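5-carboxymethyl-2-hydroxymuconate semialdehyde dehydrogenase (Thermus thermophilus, PDB 2D4E) probably catalyses the NAD-dependent oxidation of 5-carboxymethyl-2-hydroxymuconate semialdehyde to the corresponding carboxylic acid, as an aldehyde dehydrogenase family enzyme. Local coordinates at residues 85-96 against 129-140. Sequence-based numbering, arbitrary orientation.
Sequences AKERKRYLLRIA and AENFAFYAEYAE
I95 and F132 illustrate how two nearly antiparallel helices of the aldehyde dehydrogenase fold, their axes approaching to 7.9 Å at a 162° angle, fit closely where alanine methyls face leucine, isoleucine and phenylalanine side chains. The CG2 methyl of I95 sits squarely over one face of the F132 ring, 3.5 Å from its centroid in a CH-pi contact, while L92 CD2 meets the ring at its edge, 3.7 Å from F132 CD2. The small knobs are alanine methyls: A136 CB fits into the notch between L92 CB and L93 CD2, and A96 CB slots against A129 O and F132 CB. Further along, A85 CB rests on the backbone of A139 and E140. K89, with CG anti to its own amide nitrogen (chi1 171°), lays its extended chain over the carbonyl of A136, K89 CG to A136 O 3.3 Å, and brings NZ to the E137 carboxylate in a salt bridge whose exact geometry is less certain. A methionine in its place would probably leave the E137 carboxylate without its cationic mate and E140 without a nearby positive charge. Helix 175-188 closes the apolar side, T180 touching F132 and A188, whose backbone O accepts a hydrogen bond from R88 NH2, touching L92; helix 488-495 packs on Y135, about 12 Å from bound NAD.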
loop_
_atom_site.group_PDB
_atom_site.type_symbol
_atom_site.label_atom_id
_atom_site.label_comp_id
_atom_site.label_asym_id
_atom_site.label_seq_id
_atom_site.Cartn_x
_atom_site.Cartn_y
_atom_site.Cartn_z
ATOM N N ALA C 85 -11.681 -7.181 -17.443
ATOM C CA ALA C 85 -12.157 -7.044 -16.071
ATOM C C ALA C 85 -13.485 -6.304 -16.034
ATOM O O ALA C 85 -14.353 -6.621 -15.233
ATOM C CB ALA C 85 -11.123 -6.317 -15.220
ATOM N N LYS C 86 -13.638 -5.320 -16.910
ATOM C CA LYS C 86 -14.867 -4.545 -16.975
ATOM C C LYS C 86 -16.044 -5.458 -17.309
ATOM O O LYS C 86 -17.155 -5.268 -16.808
ATOM C CB LYS C 86 -14.737 -3.454 -18.039
ATOM C CG LYS C 86 -15.977 -2.593 -18.211
ATOM C CD LYS C 86 -15.770 -1.559 -19.308
ATOM C CE LYS C 86 -16.999 -0.682 -19.498
ATOM N NZ LYS C 86 -16.736 0.366 -20.522
ATOM N N GLU C 87 -15.794 -6.457 -18.150
ATOM C CA GLU C 87 -16.840 -7.392 -18.542
ATOM C C GLU C 87 -17.169 -8.366 -17.411
ATOM O O GLU C 87 -18.332 -8.731 -17.225
ATOM C CB GLU C 87 -16.422 -8.161 -19.801
ATOM C CG GLU C 87 -17.426 -9.208 -20.275
ATOM C CD GLU C 87 -18.742 -8.616 -20.774
ATOM O OE1 GLU C 87 -19.573 -9.394 -21.294
ATOM O OE2 GLU C 87 -18.951 -7.386 -20.655
ATOM N N ARG C 88 -16.156 -8.793 -16.657
ATOM C CA ARG C 88 -16.403 -9.706 -15.545
ATOM C C ARG C 88 -17.168 -8.924 -14.486
ATOM O O ARG C 88 -18.036 -9.464 -13.798
ATOM C CB ARG C 88 -15.091 -10.240 -14.958
ATOM C CG ARG C 88 -14.273 -11.088 -15.923
ATOM C CD ARG C 88 -13.334 -12.030 -15.178
ATOM N NE ARG C 88 -12.405 -11.337 -14.288
ATOM C CZ ARG C 88 -11.316 -10.695 -14.694
ATOM N NH1 ARG C 88 -11.001 -10.657 -15.982
ATOM N NH2 ARG C 88 -10.534 -10.097 -13.806
ATOM N N LYS C 89 -16.845 -7.639 -14.366
ATOM C CA LYS C 89 -17.524 -6.774 -13.413
ATOM C C LYS C 89 -19.009 -6.724 -13.781
ATOM O O LYS C 89 -19.879 -6.780 -12.909
ATOM C CB LYS C 89 -16.932 -5.363 -13.458
ATOM C CG LYS C 89 -17.714 -4.325 -12.653
ATOM C CD LYS C 89 -17.099 -2.936 -12.790
ATOM C CE LYS C 89 -17.822 -1.940 -11.905
ATOM N NZ LYS C 89 -17.148 -0.610 -11.847
ATOM N N ARG C 90 -19.293 -6.629 -15.078
ATOM C CA ARG C 90 -20.675 -6.576 -15.543
ATOM C C ARG C 90 -21.412 -7.847 -15.136
ATOM O O ARG C 90 -22.548 -7.788 -14.670
ATOM C CB ARG C 90 -20.737 -6.410 -17.065
ATOM C CG ARG C 90 -22.159 -6.235 -17.603
ATOM C CD ARG C 90 -22.193 -6.277 -19.127
ATOM N NE ARG C 90 -21.794 -7.579 -19.657
ATOM C CZ ARG C 90 -22.497 -8.698 -19.510
ATOM N NH1 ARG C 90 -23.645 -8.684 -18.840
ATOM N NH2 ARG C 90 -22.058 -9.830 -20.043
ATOM N N TYR C 91 -20.766 -8.992 -15.314
ATOM C CA TYR C 91 -21.373 -10.262 -14.939
ATOM C C TYR C 91 -21.673 -10.342 -13.439
ATOM O O TYR C 91 -22.769 -10.727 -13.055
ATOM C CB TYR C 91 -20.468 -11.427 -15.321
ATOM C CG TYR C 91 -20.557 -11.853 -16.761
ATOM C CD1 TYR C 91 -19.450 -11.766 -17.595
ATOM C CD2 TYR C 91 -21.730 -12.405 -17.272
ATOM C CE1 TYR C 91 -19.499 -12.222 -18.901
ATOM C CE2 TYR C 91 -21.792 -12.870 -18.588
ATOM C CZ TYR C 91 -20.669 -12.774 -19.393
ATOM O OH TYR C 91 -20.703 -13.237 -20.686
ATOM N N LEU C 92 -20.705 -9.988 -12.594
ATOM C CA LEU C 92 -20.932 -10.043 -11.150
ATOM C C LEU C 92 -22.116 -9.163 -10.756
ATOM O O LEU C 92 -22.939 -9.555 -9.934
ATOM C CB LEU C 92 -19.686 -9.605 -10.366
ATOM C CG LEU C 92 -18.409 -10.445 -10.483
ATOM C CD1 LEU C 92 -17.476 -10.080 -9.342
ATOM C CD2 LEU C 92 -18.730 -11.917 -10.406
ATOM N N LEU C 93 -22.197 -7.974 -11.342
ATOM C CA LEU C 93 -23.300 -7.065 -11.051
ATOM C C LEU C 93 -24.637 -7.645 -11.523
ATOM O O LEU C 93 -25.682 -7.401 -10.913
ATOM C CB LEU C 93 -23.057 -5.708 -11.714
ATOM C CG LEU C 93 -21.907 -4.902 -11.108
ATOM C CD1 LEU C 93 -21.760 -3.590 -11.866
ATOM C CD2 LEU C 93 -22.184 -4.647 -9.625
ATOM N N ARG C 94 -24.597 -8.411 -12.611
ATOM C CA ARG C 94 -25.802 -9.034 -13.146
ATOM C C ARG C 94 -26.247 -10.149 -12.201
ATOM O O ARG C 94 -27.440 -10.329 -11.941
ATOM C CB ARG C 94 -25.521 -9.608 -14.536
ATOM C CG ARG C 94 -26.702 -10.325 -15.177
ATOM C CD ARG C 94 -27.938 -9.436 -15.249
ATOM N NE ARG C 94 -29.013 -10.094 -15.990
ATOM C CZ ARG C 94 -30.303 -9.789 -15.875
ATOM N NH1 ARG C 94 -30.695 -8.829 -15.043
ATOM N NH2 ARG C 94 -31.202 -10.455 -16.593
ATOM N N ILE C 95 -25.272 -10.899 -11.699
ATOM C CA ILE C 95 -25.533 -11.984 -10.770
ATOM C C ILE C 95 -26.148 -11.413 -9.491
ATOM O O ILE C 95 -27.119 -11.954 -8.974
ATOM C CB ILE C 95 -24.223 -12.749 -10.433
ATOM C CG1 ILE C 95 -23.765 -13.545 -11.658
ATOM C CG2 ILE C 95 -24.438 -13.687 -9.252
ATOM C CD1 ILE C 95 -22.416 -14.217 -11.489
ATOM N N ALA C 96 -25.584 -10.313 -8.996
ATOM C CA ALA C 96 -26.087 -9.668 -7.787
ATOM C C ALA C 96 -27.521 -9.207 -8.028
ATOM O O ALA C 96 -28.387 -9.329 -7.157
ATOM C CB ALA C 96 -25.214 -8.479 -7.425
ATOM N N ALA C 129 -25.898 -11.262 -2.249
ATOM C CA ALA C 129 -25.927 -10.353 -3.385
ATOM C C ALA C 129 -24.784 -9.350 -3.204
ATOM O O ALA C 129 -24.057 -9.041 -4.154
ATOM C CB ALA C 129 -27.269 -9.633 -3.446
ATOM N N GLU C 130 -24.627 -8.857 -1.978
ATOM C CA GLU C 130 -23.566 -7.901 -1.662
ATOM C C GLU C 130 -22.175 -8.474 -1.933
ATOM O O GLU C 130 -21.255 -7.735 -2.293
ATOM C CB GLU C 130 -23.652 -7.459 -0.198
ATOM C CG GLU C 130 -22.490 -6.570 0.253
ATOM C CD GLU C 130 -22.660 -6.033 1.673
ATOM O OE1 GLU C 130 -22.964 -6.833 2.590
ATOM O OE2 GLU C 130 -22.480 -4.811 1.873
ATOM N N ASN C 131 -22.016 -9.781 -1.747
ATOM C CA ASN C 131 -20.729 -10.416 -1.999
ATOM C C ASN C 131 -20.324 -10.174 -3.456
ATOM O O ASN C 131 -19.173 -9.846 -3.740
ATOM C CB ASN C 131 -20.790 -11.926 -1.715
ATOM C CG ASN C 131 -20.751 -12.248 -0.227
ATOM O OD1 ASN C 131 -20.300 -11.437 0.587
ATOM N ND2 ASN C 131 -21.205 -13.447 0.134
ATOM N N PHE C 132 -21.273 -10.326 -4.373
ATOM C CA PHE C 132 -20.988 -10.108 -5.790
ATOM C C PHE C 132 -20.840 -8.627 -6.134
ATOM O O PHE C 132 -19.951 -8.247 -6.893
ATOM C CB PHE C 132 -22.077 -10.739 -6.667
ATOM C CG PHE C 132 -21.985 -12.235 -6.754
ATOM C CD1 PHE C 132 -22.715 -13.045 -5.892
ATOM C CD2 PHE C 132 -21.127 -12.833 -7.676
ATOM C CE1 PHE C 132 -22.592 -14.435 -5.941
ATOM C CE2 PHE C 132 -20.995 -14.217 -7.735
ATOM C CZ PHE C 132 -21.730 -15.021 -6.862
ATOM N N ALA C 133 -21.706 -7.791 -5.574
ATOM C CA ALA C 133 -21.636 -6.362 -5.838
ATOM C C ALA C 133 -20.310 -5.807 -5.328
ATOM O O ALA C 133 -19.711 -4.915 -5.942
ATOM C CB ALA C 133 -22.801 -5.643 -5.161
ATOM N N PHE C 134 -19.860 -6.353 -4.198
ATOM C CA PHE C 134 -18.613 -5.942 -3.564
ATOM C C PHE C 134 -17.389 -6.275 -4.419
ATOM O O PHE C 134 -16.634 -5.386 -4.810
ATOM C CB PHE C 134 -18.489 -6.622 -2.200
ATOM C CG PHE C 134 -17.214 -6.309 -1.469
ATOM C CD1 PHE C 134 -16.960 -5.022 -1.000
ATOM C CD2 PHE C 134 -16.272 -7.307 -1.235
ATOM C CE1 PHE C 134 -15.787 -4.731 -0.304
ATOM C CE2 PHE C 134 -15.093 -7.026 -0.540
ATOM C CZ PHE C 134 -14.852 -5.733 -0.073
ATOM N N TYR C 135 -17.190 -7.555 -4.712
ATOM C CA TYR C 135 -16.035 -7.956 -5.501
ATOM C C TYR C 135 -16.070 -7.492 -6.950
ATOM O O TYR C 135 -15.042 -7.473 -7.623
ATOM C CB TYR C 135 -15.842 -9.470 -5.425
ATOM C CG TYR C 135 -15.236 -9.895 -4.110
ATOM C CD1 TYR C 135 -16.010 -10.504 -3.119
ATOM C CD2 TYR C 135 -13.888 -9.656 -3.843
ATOM C CE1 TYR C 135 -15.450 -10.869 -1.891
ATOM C CE2 TYR C 135 -13.317 -10.013 -2.622
ATOM C CZ TYR C 135 -14.102 -10.621 -1.653
ATOM O OH TYR C 135 -13.529 -11.005 -0.465
ATOM N N ALA C 136 -17.249 -7.105 -7.423
ATOM C CA ALA C 136 -17.380 -6.620 -8.788
ATOM C C ALA C 136 -16.467 -5.408 -8.956
ATOM O O ALA C 136 -15.902 -5.183 -10.029
ATOM C CB ALA C 136 -18.834 -6.230 -9.075
ATOM N N GLU C 137 -16.316 -4.642 -7.880
ATOM C CA GLU C 137 -15.483 -3.439 -7.899
ATOM C C GLU C 137 -13.976 -3.696 -7.756
ATOM O O GLU C 137 -13.181 -2.765 -7.891
ATOM C CB GLU C 137 -15.934 -2.468 -6.799
ATOM C CG GLU C 137 -17.388 -2.009 -6.902
ATOM C CD GLU C 137 -17.724 -1.334 -8.232
ATOM O OE1 GLU C 137 -16.928 -0.487 -8.698
ATOM O OE2 GLU C 137 -18.798 -1.639 -8.805
ATOM N N TYR C 138 -13.582 -4.937 -7.470
ATOM C CA TYR C 138 -12.158 -5.265 -7.336
ATOM C C TYR C 138 -11.599 -5.916 -8.609
ATOM O O TYR C 138 -10.383 -5.983 -8.801
ATOM C CB TYR C 138 -11.918 -6.200 -6.143
ATOM C CG TYR C 138 -12.050 -5.527 -4.794
ATOM C CD1 TYR C 138 -13.298 -5.193 -4.278
ATOM C CD2 TYR C 138 -10.920 -5.187 -4.052
ATOM C CE1 TYR C 138 -13.422 -4.530 -3.054
ATOM C CE2 TYR C 138 -11.029 -4.526 -2.831
ATOM C CZ TYR C 138 -12.284 -4.200 -2.339
ATOM O OH TYR C 138 -12.402 -3.540 -1.138
ATOM N N ALA C 139 -12.493 -6.392 -9.474
ATOM C CA ALA C 139 -12.090 -7.043 -10.716
ATOM C C ALA C 139 -11.105 -6.206 -11.542
ATOM O O ALA C 139 -10.092 -6.720 -12.026
ATOM C CB ALA C 139 -13.332 -7.381 -11.556
ATOM N N GLU C 140 -11.392 -4.918 -11.688
ATOM C CA GLU C 140 -10.532 -4.027 -12.465
ATOM C C GLU C 140 -9.221 -3.624 -11.787
ATOM O O GLU C 140 -8.414 -2.898 -12.375
ATOM C CB GLU C 140 -11.310 -2.771 -12.853
ATOM C CG GLU C 140 -12.374 -3.010 -13.907
ATOM C CD GLU C 140 -13.296 -1.820 -14.085
ATOM O OE1 GLU C 140 -14.047 -1.796 -15.084
ATOM O OE2 GLU C 140 -13.276 -0.913 -13.221
#